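Local coordinates for protein arginyl-trna synthetase (Thermus thermophilus, PDB 1IQ0) that probably attaches L-arginine to its cognate tRNA in an ATP-dependent reaction, as a monomeric class I arginyl-tRNA synthetase, at residues 121-133 with 442-455. Residues are numbered along the deposited sequence; the frame is centred on the assembly and turned at random.
Sequences GHLRNIALGDAIA and IRFSMVKTEPKKQI
R124 slides its guanidinium under the end of I455, whose CD1 lies 3.1 Å above the plane and off toward the rim, while P451 O sits over the opposite face. The R124 chain leaves with CG anti to the backbone N (chi1 169°), and bends at chi2 and chi3 carry it past M446 O into the loop 449-454. There R124 NH2 gives K453 O a hydrogen bond of 2.6 Å; the N-H...O angle of 174° makes it nearly straight, and K453 O lies in the guanidinium plane. E386 O takes a second, weak bond from NH2, tying the loop and strand 380-390 to one side chain.

Where helices 121-133 and 442-448 cross, at 86° with axes 8.6 Å apart, A127 CB meets M446 CB at 3.3 Å, tighter than usual packing. L123 CD2 abuts I442 CG2 (3.5 Å) beside this point. Farther along, R443 lays its guanidinium across A127 CA and reaches D130: R443 NH2 to D130 OD2 is 2.7 Å, a salt bridge whose hydrogen bond is weak in angle. D130 also pairs with R134 and R233, so its buried carboxylate has three arginine partners.

The contact thus packs the helix whose first turn holds G121 and H122, the end of the HIGH region, against helix 430-448 and the loop leading to edge strand 455-457, within the Rossmann-type catalytic domain of class I synthetases.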
ATOM      1  N   GLY A 121       2.973  14.379  -6.661  1.00 43.18           N
ATOM      2  CA  GLY A 121       3.899  13.672  -5.796  1.00 43.30           C
ATOM      3  C   GLY A 121       3.183  12.971  -4.654  1.00 44.34           C
ATOM      4  O   GLY A 121       3.622  11.923  -4.176  1.00 50.29           O
ATOM      5  N   HIS A 122       2.065  13.548  -4.232  1.00 31.79           N
ATOM      6  CA  HIS A 122       1.267  13.011  -3.137  1.00 31.32           C
ATOM      7  C   HIS A 122       0.387  11.842  -3.572  1.00 31.36           C
ATOM      8  O   HIS A 122      -0.115  11.094  -2.732  1.00 33.96           O
ATOM      9  CB  HIS A 122       0.386  14.123  -2.555  1.00 26.63           C
ATOM     10  CG  HIS A 122       1.164  15.274  -2.001  1.00 28.61           C
ATOM     11  ND1 HIS A 122       0.777  16.588  -2.170  1.00 26.24           N
ATOM     12  CD2 HIS A 122       2.300  15.306  -1.265  1.00 28.22           C
ATOM     13  CE1 HIS A 122       1.641  17.378  -1.558  1.00 30.23           C
ATOM     14  NE2 HIS A 122       2.573  16.625  -1.000  1.00 31.13           N
ATOM     15  N   LEU A 123       0.198  11.698  -4.883  1.00 26.84           N
ATOM     16  CA  LEU A 123      -0.633  10.634  -5.441  1.00 28.67           C
ATOM     17  C   LEU A 123      -0.131   9.243  -5.096  1.00 28.81           C
ATOM     18  O   LEU A 123      -0.875   8.424  -4.564  1.00 37.41           O
ATOM     19  CB  LEU A 123      -0.700  10.752  -6.963  1.00 38.31           C
ATOM     20  CG  LEU A 123      -2.054  11.048  -7.598  1.00 37.58           C
ATOM     21  CD1 LEU A 123      -1.878  11.051  -9.102  1.00 37.53           C
ATOM     22  CD2 LEU A 123      -3.076  10.010  -7.175  1.00 39.14           C
ATOM     23  N   ARG A 124       1.126   8.973  -5.422  1.00 19.51           N
ATOM     24  CA  ARG A 124       1.703   7.669  -5.149  1.00 20.52           C
ATOM     25  C   ARG A 124       1.669   7.330  -3.655  1.00 16.48           C
ATOM     26  O   ARG A 124       1.370   6.192  -3.279  1.00 18.25           O
ATOM     27  CB  ARG A 124       3.144   7.591  -5.665  1.00 30.32           C
ATOM     28  CG  ARG A 124       3.859   6.348  -5.166  1.00 33.28           C
ATOM     29  CD  ARG A 124       4.368   5.434  -6.257  1.00 27.94           C
ATOM     30  NE  ARG A 124       5.603   5.908  -6.858  1.00 30.48           N
ATOM     31  CZ  ARG A 124       6.470   5.132  -7.505  1.00 26.88           C
ATOM     32  NH1 ARG A 124       6.252   3.834  -7.632  1.00 28.76           N
ATOM     33  NH2 ARG A 124       7.551   5.664  -8.055  1.00 25.65           N
ATOM     34  N   ASN A 125       1.971   8.320  -2.817  1.00 22.32           N
ATOM     35  CA  ASN A 125       1.984   8.140  -1.367  1.00 20.26           C
ATOM     36  C   ASN A 125       0.646   7.574  -0.917  1.00 19.60           C
ATOM     37  O   ASN A 125       0.589   6.537  -0.263  1.00 18.80           O
ATOM     38  CB  ASN A 125       2.238   9.488  -0.672  1.00 20.74           C
ATOM     39  CG  ASN A 125       2.323   9.371   0.847  1.00 22.02           C
ATOM     40  OD1 ASN A 125       3.299   9.816   1.462  1.00 27.63           O
ATOM     41  ND2 ASN A 125       1.301   8.776   1.458  1.00 14.40           N
ATOM     42  N   ILE A 126      -0.423   8.272  -1.276  1.00 19.38           N
ATOM     43  CA  ILE A 126      -1.773   7.875  -0.909  1.00 21.14           C
ATOM     44  C   ILE A 126      -2.146   6.503  -1.476  1.00 22.41           C
ATOM     45  O   ILE A 126      -2.642   5.638  -0.751  1.00 24.36           O
ATOM     46  CB  ILE A 126      -2.796   8.931  -1.400  1.00 19.73           C
ATOM     47  CG1 ILE A 126      -2.441  10.297  -0.804  1.00 18.76           C
ATOM     48  CG2 ILE A 126      -4.214   8.520  -1.007  1.00 17.75           C
ATOM     49  CD1 ILE A 126      -3.408  11.407  -1.156  1.00 19.68           C
ATOM     50  N   ALA A 127      -1.897   6.308  -2.769  1.00 21.42           N
ATOM     51  CA  ALA A 127      -2.221   5.046  -3.429  1.00 21.85           C
ATOM     52  C   ALA A 127      -1.491   3.860  -2.802  1.00 20.53           C
ATOM     53  O   ALA A 127      -2.104   2.835  -2.512  1.00 21.77           O
ATOM     54  CB  ALA A 127      -1.893   5.134  -4.928  1.00 18.28           C
ATOM     55  N   LEU A 128      -0.186   4.011  -2.598  1.00 20.01           N
ATOM     56  CA  LEU A 128       0.655   2.966  -2.015  1.00 19.48           C
ATOM     57  C   LEU A 128       0.257   2.655  -0.572  1.00 20.95           C
ATOM     58  O   LEU A 128       0.137   1.488  -0.184  1.00 21.02           O
ATOM     59  CB  LEU A 128       2.120   3.406  -2.024  1.00 19.30           C
ATOM     60  CG  LEU A 128       3.184   2.483  -2.619  1.00 29.40           C
ATOM     61  CD1 LEU A 128       4.550   3.098  -2.338  1.00 26.65           C
ATOM     62  CD2 LEU A 128       3.092   1.073  -2.033  1.00 23.09           C
ATOM     63  N   GLY A 129       0.073   3.709   0.220  1.00 25.14           N
ATOM     64  CA  GLY A 129      -0.292   3.541   1.614  1.00 22.70           C
ATOM     65  C   GLY A 129      -1.646   2.893   1.821  1.00 23.62           C
ATOM     66  O   GLY A 129      -1.785   1.966   2.625  1.00 23.81           O
ATOM     67  N   ASP A 130      -2.651   3.382   1.103  1.00 22.86           N
ATOM     68  CA  ASP A 130      -3.996   2.839   1.217  1.00 20.31           C
ATOM     69  C   ASP A 130      -4.013   1.371   0.777  1.00 21.62           C
ATOM     70  O   ASP A 130      -4.629   0.526   1.424  1.00 26.38           O
ATOM     71  CB  ASP A 130      -4.971   3.646   0.352  1.00 16.34           C
ATOM     72  CG  ASP A 130      -6.375   3.099   0.411  1.00 17.55           C
ATOM     73  OD1 ASP A 130      -6.991   3.161   1.501  1.00 18.62           O
ATOM     74  OD2 ASP A 130      -6.864   2.590  -0.617  1.00 19.54           O
ATOM     75  N   ALA A 131      -3.326   1.079  -0.321  1.00 16.15           N
ATOM     76  CA  ALA A 131      -3.273  -0.281  -0.842  1.00 16.31           C
ATOM     77  C   ALA A 131      -2.629  -1.254   0.147  1.00 17.83           C
ATOM     78  O   ALA A 131      -3.182  -2.319   0.418  1.00 19.16           O
ATOM     79  CB  ALA A 131      -2.521  -0.307  -2.181  1.00 11.60           C
ATOM     80  N   ILE A 132      -1.471  -0.903   0.696  1.00 17.67           N
ATOM     81  CA  ILE A 132      -0.831  -1.814   1.635  1.00 17.36           C
ATOM     82  C   ILE A 132      -1.676  -1.958   2.896  1.00 15.47           C
ATOM     83  O   ILE A 132      -1.681  -3.016   3.512  1.00 16.25           O
ATOM     84  CB  ILE A 132       0.622  -1.374   1.997  1.00 25.59           C
ATOM     85  CG1 ILE A 132       1.348  -2.527   2.691  1.00 28.36           C
ATOM     86  CG2 ILE A 132       0.610  -0.166   2.923  1.00 21.23           C
ATOM     87  CD1 ILE A 132       1.355  -3.820   1.900  1.00 35.90           C
ATOM     88  N   ALA A 133      -2.402  -0.906   3.272  1.00 21.24           N
ATOM     89  CA  ALA A 133      -3.266  -0.970   4.448  1.00 19.11           C
ATOM     90  C   ALA A 133      -4.393  -1.974   4.197  1.00 18.54           C
ATOM     91  O   ALA A 133      -4.702  -2.794   5.061  1.00 20.64           O
ATOM     92  CB  ALA A 133      -3.870   0.410   4.761  1.00 11.27           C
ATOM     93  N   ILE A 442      -5.805   5.612 -12.318  1.00 21.79           N
ATOM     94  CA  ILE A 442      -4.910   6.294 -11.392  1.00 22.78           C
ATOM     95  C   ILE A 442      -4.391   5.394 -10.264  1.00 21.96           C
ATOM     96  O   ILE A 442      -3.174   5.270 -10.075  1.00 23.82           O
ATOM     97  CB  ILE A 442      -5.615   7.549 -10.807  1.00 24.50           C
ATOM     98  CG1 ILE A 442      -5.853   8.551 -11.940  1.00 23.94           C
ATOM     99  CG2 ILE A 442      -4.765   8.170  -9.688  1.00 23.41           C
ATOM    100  CD1 ILE A 442      -6.704   9.741 -11.556  1.00 19.63           C
ATOM    101  N   ARG A 443      -5.294   4.753  -9.527  1.00 21.75           N
ATOM    102  CA  ARG A 443      -4.877   3.871  -8.434  1.00 19.40           C
ATOM    103  C   ARG A 443      -3.999   2.721  -8.902  1.00 21.66           C
ATOM    104  O   ARG A 443      -3.041   2.344  -8.216  1.00 19.01           O
ATOM    105  CB  ARG A 443      -6.091   3.309  -7.688  1.00 23.49           C
ATOM    106  CG  ARG A 443      -6.842   4.337  -6.868  1.00 26.49           C
ATOM    107  CD  ARG A 443      -5.945   5.009  -5.836  1.00 30.72           C
ATOM    108  NE  ARG A 443      -6.002   4.396  -4.509  1.00 36.04           N
ATOM    109  CZ  ARG A 443      -5.364   3.290  -4.154  1.00 31.92           C
ATOM    110  NH1 ARG A 443      -4.595   2.635  -5.033  1.00 28.18           N
ATOM    111  NH2 ARG A 443      -5.482   2.843  -2.913  1.00 36.89           N
ATOM    112  N   PHE A 444      -4.299   2.161 -10.071  1.00 20.21           N
ATOM    113  CA  PHE A 444      -3.491   1.048 -10.573  1.00 20.25           C
ATOM    114  C   PHE A 444      -2.117   1.516 -11.031  1.00 16.47           C
ATOM    115  O   PHE A 444      -1.111   0.865 -10.770  1.00 21.89           O
ATOM    116  CB  PHE A 444      -4.184   0.327 -11.738  1.00 22.80           C
ATOM    117  CG  PHE A 444      -3.584  -1.020 -12.037  1.00 22.68           C
ATOM    118  CD1 PHE A 444      -3.950  -2.135 -11.295  1.00 21.91           C
ATOM    119  CD2 PHE A 444      -2.598  -1.158 -13.009  1.00 21.53           C
ATOM    120  CE1 PHE A 444      -3.341  -3.374 -11.512  1.00 20.94           C
ATOM    121  CE2 PHE A 444      -1.982  -2.386 -13.233  1.00 18.90           C
ATOM    122  CZ  PHE A 444      -2.354  -3.495 -12.482  1.00 22.23           C
ATOM    123  N   SER A 445      -2.074   2.642 -11.734  1.00 19.84           N
ATOM    124  CA  SER A 445      -0.801   3.186 -12.204  1.00 21.99           C
ATOM    125  C   SER A 445       0.147   3.482 -11.029  1.00 22.94           C
ATOM    126  O   SER A 445       1.328   3.145 -11.059  1.00 25.40           O
ATOM    127  CB  SER A 445      -1.046   4.475 -12.991  1.00 21.48           C
ATOM    128  OG  SER A 445       0.177   5.131 -13.285  1.00 20.14           O
ATOM    129  N   MET A 446      -0.381   4.118  -9.994  1.00 16.83           N
ATOM    130  CA  MET A 446       0.419   4.473  -8.822  1.00 18.54           C
ATOM    131  C   MET A 446       0.997   3.295  -8.046  1.00 19.16           C
ATOM    132  O   MET A 446       1.963   3.454  -7.297  1.00 20.78           O
ATOM    133  CB  MET A 446      -0.416   5.337  -7.875  1.00 25.90           C
ATOM    134  CG  MET A 446      -0.709   6.738  -8.407  1.00 24.08           C
ATOM    135  SD  MET A 446       0.846   7.603  -8.770  1.00 23.25           S
ATOM    136  CE  MET A 446       0.961   7.324 -10.564  1.00 26.31           C
ATOM    137  N   VAL A 447       0.443   2.103  -8.239  1.00 19.44           N
ATOM    138  CA  VAL A 447       0.935   0.966  -7.479  1.00 21.07           C
ATOM    139  C   VAL A 447       1.484  -0.246  -8.251  1.00 22.29           C
ATOM    140  O   VAL A 447       2.059  -1.153  -7.651  1.00 23.38           O
ATOM    141  CB  VAL A 447      -0.177   0.507  -6.485  1.00 28.37           C
ATOM    142  CG1 VAL A 447      -1.221  -0.359  -7.200  1.00 25.18           C
ATOM    143  CG2 VAL A 447       0.440  -0.212  -5.329  1.00 36.22           C
ATOM    144  N   LYS A 448       1.339  -0.275  -9.572  1.00 26.33           N
ATOM    145  CA  LYS A 448       1.849  -1.423 -10.325  1.00 27.70           C
ATOM    146  C   LYS A 448       3.380  -1.455 -10.443  1.00 30.67           C
ATOM    147  O   LYS A 448       3.975  -2.518 -10.642  1.00 28.85           O
ATOM    148  CB  LYS A 448       1.245  -1.455 -11.726  1.00 34.51           C
ATOM    149  CG  LYS A 448       1.877  -0.486 -12.697  1.00 39.94           C
ATOM    150  CD  LYS A 448       1.425  -0.770 -14.127  1.00 44.18           C
ATOM    151  CE  LYS A 448       2.078   0.187 -15.112  1.00 45.03           C
ATOM    152  NZ  LYS A 448       1.593  -0.012 -16.506  1.00 49.64           N
ATOM    153  N   THR A 449       4.010  -0.291 -10.313  1.00 28.59           N
ATOM    154  CA  THR A 449       5.464  -0.172 -10.436  1.00 30.73           C
ATOM    155  C   THR A 449       6.179  -0.180  -9.085  1.00 30.61           C
ATOM    156  O   THR A 449       5.798   0.555  -8.177  1.00 30.11           O
ATOM    157  CB  THR A 449       5.826   1.135 -11.169  1.00 30.64           C
ATOM    158  OG1 THR A 449       5.227   1.133 -12.471  1.00 33.91           O
ATOM    159  CG2 THR A 449       7.334   1.287 -11.295  1.00 29.46           C
ATOM    160  N   GLU A 450       7.212  -1.010  -8.963  1.00 25.89           N
ATOM    161  CA  GLU A 450       7.999  -1.099  -7.731  1.00 29.66           C
ATOM    162  C   GLU A 450       8.271   0.310  -7.236  1.00 27.21           C
ATOM    163  O   GLU A 450       8.661   1.176  -8.015  1.00 28.28           O
ATOM    164  CB  GLU A 450       9.341  -1.780  -7.995  1.00 48.75           C
ATOM    165  CG  GLU A 450       9.259  -3.102  -8.721  1.00 61.70           C
ATOM    166  CD  GLU A 450      10.630  -3.700  -8.969  1.00 66.57           C
ATOM    167  OE1 GLU A 450      10.724  -4.662  -9.757  1.00 68.48           O
ATOM    168  OE2 GLU A 450      11.611  -3.205  -8.368  1.00 66.49           O
ATOM    169  N   PRO A 451       8.086   0.553  -5.930  1.00 28.72           N
ATOM    170  CA  PRO A 451       8.295   1.856  -5.283  1.00 27.11           C
ATOM    171  C   PRO A 451       9.648   2.512  -5.591  1.00 27.95           C
ATOM    172  O   PRO A 451       9.740   3.730  -5.734  1.00 26.82           O
ATOM    173  CB  PRO A 451       8.145   1.530  -3.793  1.00 31.03           C
ATOM    174  CG  PRO A 451       7.234   0.339  -3.790  1.00 32.98           C
ATOM    175  CD  PRO A 451       7.784  -0.481  -4.923  1.00 30.16           C
ATOM    176  N   LYS A 452      10.689   1.697  -5.685  1.00 33.20           N
ATOM    177  CA  LYS A 452      12.038   2.187  -5.966  1.00 39.18           C
ATOM    178  C   LYS A 452      12.190   2.734  -7.384  1.00 38.59           C
ATOM    179  O   LYS A 452      13.148   3.448  -7.686  1.00 40.01           O
ATOM    180  CB  LYS A 452      13.046   1.058  -5.736  1.00 72.94           C
ATOM    181  CG  LYS A 452      13.122   0.599  -4.283  1.00 83.87           C
ATOM    182  CD  LYS A 452      13.065  -0.923  -4.139  1.00 88.09           C
ATOM    183  CE  LYS A 452      11.655  -1.475  -4.346  1.00 87.58           C
ATOM    184  NZ  LYS A 452      11.157  -1.285  -5.733  1.00 90.69           N
ATOM    185  N   LYS A 453      11.246   2.392  -8.255  1.00 34.65           N
ATOM    186  CA  LYS A 453      11.285   2.859  -9.635  1.00 33.01           C
ATOM    187  C   LYS A 453      10.401   4.080  -9.827  1.00 31.08           C
ATOM    188  O   LYS A 453       9.354   4.211  -9.197  1.00 28.09           O
ATOM    189  CB  LYS A 453      10.845   1.750 -10.596  1.00 33.12           C
ATOM    190  CG  LYS A 453      11.897   0.675 -10.842  1.00 39.49           C
ATOM    191  CD  LYS A 453      11.354  -0.424 -11.754  1.00 38.89           C
ATOM    192  CE  LYS A 453      12.470  -1.234 -12.403  1.00 41.21           C
ATOM    193  NZ  LYS A 453      13.406  -1.850 -11.427  1.00 43.64           N
ATOM    194  N   GLN A 454      10.844   4.968 -10.706  1.00 32.64           N
ATOM    195  CA  GLN A 454      10.132   6.199 -11.030  1.00 33.72           C
ATOM    196  C   GLN A 454       8.925   5.887 -11.933  1.00 33.90           C
ATOM    197  O   GLN A 454       8.959   4.940 -12.719  1.00 35.35           O
ATOM    198  CB  GLN A 454      11.100   7.136 -11.751  1.00 42.33           C
ATOM    199  CG  GLN A 454      10.799   8.611 -11.645  1.00 47.61           C
ATOM    200  CD  GLN A 454      11.914   9.457 -12.237  1.00 48.60           C
ATOM    201  OE1 GLN A 454      12.155   9.435 -13.445  1.00 51.00           O
ATOM    202  NE2 GLN A 454      12.608  10.201 -11.382  1.00 49.42           N
ATOM    203  N   ILE A 455       7.862   6.678 -11.814  1.00 26.75           N
ATOM    204  CA  ILE A 455       6.668   6.482 -12.637  1.00 28.75           C
ATOM    205  C   ILE A 455       6.401   7.700 -13.526  1.00 28.62           C
ATOM    206  O   ILE A 455       6.613   8.836 -13.113  1.00 30.58           O
ATOM    207  CB  ILE A 455       5.398   6.282 -11.771  1.00 35.27           C
ATOM    208  CG1 ILE A 455       5.510   5.014 -10.930  1.00 34.57           C
ATOM    209  CG2 ILE A 455       4.170   6.196 -12.660  1.00 37.13           C
ATOM    210  CD1 ILE A 455       4.361   4.849  -9.957  1.00 32.37           C
TER